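Local atomic coordinates of tailspike protein (Siphovirus 9NA, PDB entry 3RIQ), a protein that probably recognises and cleaves the lipopolysaccharide O-antigen of Salmonella as the trimeric, endorhamnosidase receptor-binding tailspike of a phage. Residues R96-D99 and N100-V104; N41-D44 and G45-V48. All coordinates share one frame; numbering follows the deposited sequence.

Contact 1 (R96-D99 and N100-V104); sequences RFDD and NGNWV
Asp98, Phe97 and Trp103 carry this hairpin-like turn. The Asp98 carboxylate folds back toward the amides of the type I beta turn from Asp98 to Gly101, its CG set between the backbone N and the carbonyl carbon (chi1 65°). Asp98 OD1 accepts Asn100 N at 2.8 Å, closing an Asx turn, and Asn102 N at 2.9 Å from the opposite face of the carboxylate plane; both add to the turn bond from Gly101 N to Asp98 O. One water lies between Asp98 OD2 and Asn102 OD1, and another links Asp98 OD2 to Trp103 O. Behind the turn, Val104 N gives a nearly straight bond to Arg96 O (2.8 Å, 168°), and Asp98 N binds Asn102 O, bridging Phe97 to Trp103. These two side chains run side by side and their rings meet obliquely, planes 41° apart, with Phe97 CE1 3.5 Å above the centre of the six-membered ring of Trp103, while Arg96 CD meets the indole edge in its plane. Arg96 forms salt bridges with Asp128 and Asp130, and Trp103 NE1 bonds to Asp319 O. The turn belongs to the loop between strand 92-93 and helix 107-112; Val104 packs on Thr109 and Val110 of that helix, and Phe97 and Trp103 rest on Gln274, just past strand 266-273.

Contact 2 (N41-D44 and G45-V48); sequences NFID and GEAV
With chi1 at -175° and the chain extended beyond CG, Glu46 carries its carboxylate back across the turn to the backbone of Phe42 and Ile43. There Glu46 OE2 accepts Ile43 N at 3.1 Å, nearly along its C-O axis and with an angle of 162° at the hydrogen. Glu46 OE2 also lies 3.4 Å from Phe42 CB, while the phenyl ring turns away and the Phe42 side chain packs on Leu69. Ile43 crosses the glutamate at about a right angle, its CG2 resting 3.8 Å from Glu46 CB. A second bond runs the other way between the same two residues: Glu46 N donates to Ile43 O at 2.9 Å and closes a type II beta turn. Gly45 takes the third position of that turn with a positive phi (97°), backbone angles that favour glycine. The other carboxylate oxygen, Glu46 OE1, bonds to Tyr40 OH, so both oxygens of the carboxylate are engaged; Asp44 OD1 takes Val68 N from the next coil. Such a tight corner between successive strands of one coil, here 40-41 and 46-49, each paired in parallel with the next coil, is characteristic of the right-handed beta-helix of P22-like tailspikes.

From the N terminus the chain first reaches contact 2, where residues 41-48 turn a corner from strand 40-41 into strand 46-49 in an early coil of the beta-helix. These two strands pair in parallel with 63-65 and 67-72, which tie the corner to the following coil. The chain then passes through strand 79-87 and leaves the stacked coils for a long excursion, with short helices and strands of its own, before strand 146-151; contact 1 closes a turn within it, at residues 96-104. The two turns follow in series, neither nested nor crossed, with centres about 37 Å apart. Contact 2 shapes a coil itself, whereas contact 1 seats the excursion against loops of later coils, around Gln274, Asp319 and His343.

Contact 1 (R96-D99 and N100-V104)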
loop_
_atom_site.group_PDB
_atom_site.type_symbol
_atom_site.label_atom_id
_atom_site.label_comp_id
_atom_site.label_asym_id
_atom_site.label_seq_id
_atom_site.Cartn_x
_atom_site.Cartn_y
_atom_site.Cartn_z
ATOM N N ARG A 96 3.171 -31.724 1.811
ATOM C CA ARG A 96 4.278 -31.456 0.854
ATOM C C ARG A 96 5.451 -30.654 1.444
ATOM O O ARG A 96 6.161 -29.981 0.698
ATOM C CB ARG A 96 3.719 -30.699 -0.372
ATOM C CG ARG A 96 2.767 -31.535 -1.249
ATOM C CD ARG A 96 2.273 -30.761 -2.453
ATOM N NE ARG A 96 1.503 -31.597 -3.382
ATOM C CZ ARG A 96 2.034 -32.475 -4.242
ATOM N NH1 ARG A 96 3.360 -32.636 -4.322
ATOM N NH2 ARG A 96 1.249 -33.194 -5.038
ATOM N N PHE A 97 5.638 -30.715 2.765
ATOM C CA PHE A 97 6.626 -29.869 3.455
ATOM C C PHE A 97 7.508 -30.663 4.402
ATOM O O PHE A 97 7.102 -31.672 4.965
ATOM C CB PHE A 97 5.930 -28.685 4.169
ATOM C CG PHE A 97 5.059 -27.900 3.228
ATOM C CD1 PHE A 97 5.605 -26.879 2.431
ATOM C CD2 PHE A 97 3.710 -28.263 3.043
ATOM C CE1 PHE A 97 4.825 -26.204 1.493
ATOM C CE2 PHE A 97 2.920 -27.609 2.115
ATOM C CZ PHE A 97 3.489 -26.567 1.322
ATOM N N ASP A 98 8.740 -30.200 4.558
ATOM C CA ASP A 98 9.680 -30.854 5.473
ATOM C C ASP A 98 9.646 -30.181 6.845
ATOM O O ASP A 98 8.822 -29.275 7.099
ATOM C CB ASP A 98 11.112 -30.900 4.883
ATOM C CG ASP A 98 11.763 -29.504 4.704
ATOM O OD1 ASP A 98 11.323 -28.500 5.333
ATOM O OD2 ASP A 98 12.766 -29.445 3.945
ATOM N N ASP A 99 10.559 -30.601 7.719
ATOM C CA ASP A 99 10.584 -30.121 9.088
ATOM C C ASP A 99 11.019 -28.673 9.222
ATOM O O ASP A 99 10.882 -28.099 10.315
ATOM C CB ASP A 99 11.462 -31.035 9.951
ATOM C CG ASP A 99 10.790 -32.358 10.245
ATOM O OD1 ASP A 99 9.546 -32.453 10.073
ATOM O OD2 ASP A 99 11.493 -33.304 10.651
ATOM N N ASN A 100 11.537 -28.078 8.143
ATOM C CA ASN A 100 11.854 -26.639 8.130
ATOM C C ASN A 100 10.742 -25.830 7.479
ATOM O O ASN A 100 10.882 -24.626 7.321
ATOM C CB ASN A 100 13.159 -26.359 7.367
ATOM C CG ASN A 100 14.385 -27.007 8.017
ATOM O OD1 ASN A 100 15.213 -27.611 7.323
ATOM N ND2 ASN A 100 14.497 -26.901 9.349
ATOM N N GLY A 101 9.662 -26.492 7.070
ATOM C CA GLY A 101 8.579 -25.802 6.368
ATOM C C GLY A 101 8.879 -25.498 4.898
ATOM O O GLY A 101 8.218 -24.612 4.286
ATOM N N ASN A 102 9.853 -26.214 4.318
ATOM C CA ASN A 102 10.167 -26.069 2.878
ATOM C C ASN A 102 9.519 -27.148 2.013
ATOM O O ASN A 102 9.227 -28.254 2.500
ATOM C CB ASN A 102 11.687 -26.113 2.645
ATOM C CG ASN A 102 12.393 -24.870 3.151
ATOM O OD1 ASN A 102 13.440 -24.955 3.820
ATOM N ND2 ASN A 102 11.837 -23.706 2.839
ATOM N N TRP A 103 9.298 -26.840 0.737
ATOM C CA TRP A 103 8.703 -27.815 -0.186
ATOM C C TRP A 103 9.518 -29.093 -0.251
ATOM O O TRP A 103 10.773 -29.058 -0.313
ATOM C CB TRP A 103 8.615 -27.250 -1.602
ATOM C CG TRP A 103 7.588 -26.166 -1.773
ATOM C CD1 TRP A 103 7.815 -24.801 -1.831
ATOM C CD2 TRP A 103 6.171 -26.337 -1.910
ATOM N NE1 TRP A 103 6.622 -24.126 -2.018
ATOM C CE2 TRP A 103 5.599 -25.037 -2.060
ATOM C CE3 TRP A 103 5.326 -27.454 -1.928
ATOM C CZ2 TRP A 103 4.208 -24.830 -2.209
ATOM C CZ3 TRP A 103 3.955 -27.249 -2.095
ATOM C CH2 TRP A 103 3.411 -25.947 -2.244
ATOM N N VAL A 104 8.789 -30.207 -0.285
ATOM C CA VAL A 104 9.318 -31.529 -0.621
ATOM C C VAL A 104 8.764 -31.875 -2.004
ATOM O O VAL A 104 7.546 -31.856 -2.210
ATOM C CB VAL A 104 8.873 -32.611 0.395
ATOM C CG1 VAL A 104 9.299 -34.028 -0.081
ATOM C CG2 VAL A 104 9.439 -32.293 1.797
HETATM O O HOH W 1 5.524 -30.774 -3.652
HETATM O O HOH W 2 14.531 -27.572 4.430
HETATM O O HOH W 3 12.782 -30.127 1.365
#

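Contact 2 (N41-D44 and G45-V48)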
loop_
_atom_site.group_PDB
_atom_site.type_symbol
_atom_site.label_atom_id
_atom_site.label_comp_id
_atom_site.label_asym_id
_atom_site.label_seq_id
_atom_site.Cartn_x
_atom_site.Cartn_y
_atom_site.Cartn_z
ATOM N N ASN A 41 -24.331 -35.258 14.498
ATOM C CA ASN A 41 -23.834 -36.207 13.509
ATOM C C ASN A 41 -24.816 -36.311 12.361
ATOM O O ASN A 41 -25.895 -36.946 12.494
ATOM C CB ASN A 41 -23.620 -37.560 14.196
ATOM C CG ASN A 41 -22.471 -37.530 15.159
ATOM O OD1 ASN A 41 -22.650 -37.535 16.376
ATOM N ND2 ASN A 41 -21.281 -37.491 14.623
ATOM N N PHE A 42 -24.468 -35.664 11.242
ATOM C CA PHE A 42 -25.347 -35.674 10.056
ATOM C C PHE A 42 -25.001 -36.790 9.116
ATOM O O PHE A 42 -23.879 -37.334 9.158
ATOM C CB PHE A 42 -25.347 -34.299 9.333
ATOM C CG PHE A 42 -24.066 -33.964 8.603
ATOM C CD1 PHE A 42 -23.890 -34.363 7.266
ATOM C CD2 PHE A 42 -23.072 -33.218 9.223
ATOM C CE1 PHE A 42 -22.716 -34.061 6.545
ATOM C CE2 PHE A 42 -21.897 -32.882 8.509
ATOM C CZ PHE A 42 -21.717 -33.305 7.172
ATOM N N ILE A 43 -25.974 -37.132 8.276
ATOM C CA ILE A 43 -25.795 -38.210 7.285
ATOM C C ILE A 43 -25.617 -37.550 5.923
ATOM O O ILE A 43 -26.241 -36.524 5.670
ATOM C CB ILE A 43 -27.002 -39.240 7.309
ATOM C CG1 ILE A 43 -26.682 -40.453 6.427
ATOM C CG2 ILE A 43 -28.370 -38.553 6.932
ATOM C CD1 ILE A 43 -27.668 -41.645 6.701
ATOM N N ASP A 44 -24.764 -38.122 5.075
ATOM C CA ASP A 44 -24.531 -37.579 3.737
ATOM C C ASP A 44 -25.845 -37.442 2.956
ATOM O O ASP A 44 -26.579 -38.436 2.768
ATOM C CB ASP A 44 -23.613 -38.537 2.996
ATOM C CG ASP A 44 -23.274 -38.059 1.585
ATOM O OD1 ASP A 44 -23.292 -36.820 1.324
ATOM O OD2 ASP A 44 -23.030 -38.949 0.724
ATOM N N GLY A 45 -26.163 -36.209 2.541
ATOM C CA GLY A 45 -27.369 -35.946 1.794
ATOM C C GLY A 45 -28.520 -35.451 2.647
ATOM O O GLY A 45 -29.593 -35.153 2.118
ATOM N N GLU A 46 -28.305 -35.370 3.959
ATOM C CA GLU A 46 -29.318 -34.851 4.876
ATOM C C GLU A 46 -29.732 -33.444 4.447
ATOM O O GLU A 46 -28.910 -32.663 3.939
ATOM C CB GLU A 46 -28.751 -34.802 6.330
ATOM C CG GLU A 46 -29.814 -34.387 7.377
ATOM C CD GLU A 46 -29.370 -34.608 8.807
ATOM O OE1 GLU A 46 -29.927 -33.914 9.697
ATOM O OE2 GLU A 46 -28.501 -35.481 9.042
ATOM N N ALA A 47 -31.001 -33.113 4.645
ATOM C CA ALA A 47 -31.491 -31.791 4.300
ATOM C C ALA A 47 -32.253 -31.202 5.482
ATOM O O ALA A 47 -32.921 -31.927 6.265
ATOM C CB ALA A 47 -32.385 -31.867 3.078
ATOM N N VAL A 48 -32.164 -29.888 5.608
ATOM C CA VAL A 48 -32.866 -29.119 6.644
ATOM C C VAL A 48 -33.620 -28.007 5.940
ATOM O O VAL A 48 -33.007 -27.179 5.222
ATOM C CB VAL A 48 -31.908 -28.522 7.697
ATOM C CG1 VAL A 48 -32.701 -27.793 8.791
ATOM C CG2 VAL A 48 -31.068 -29.645 8.312
#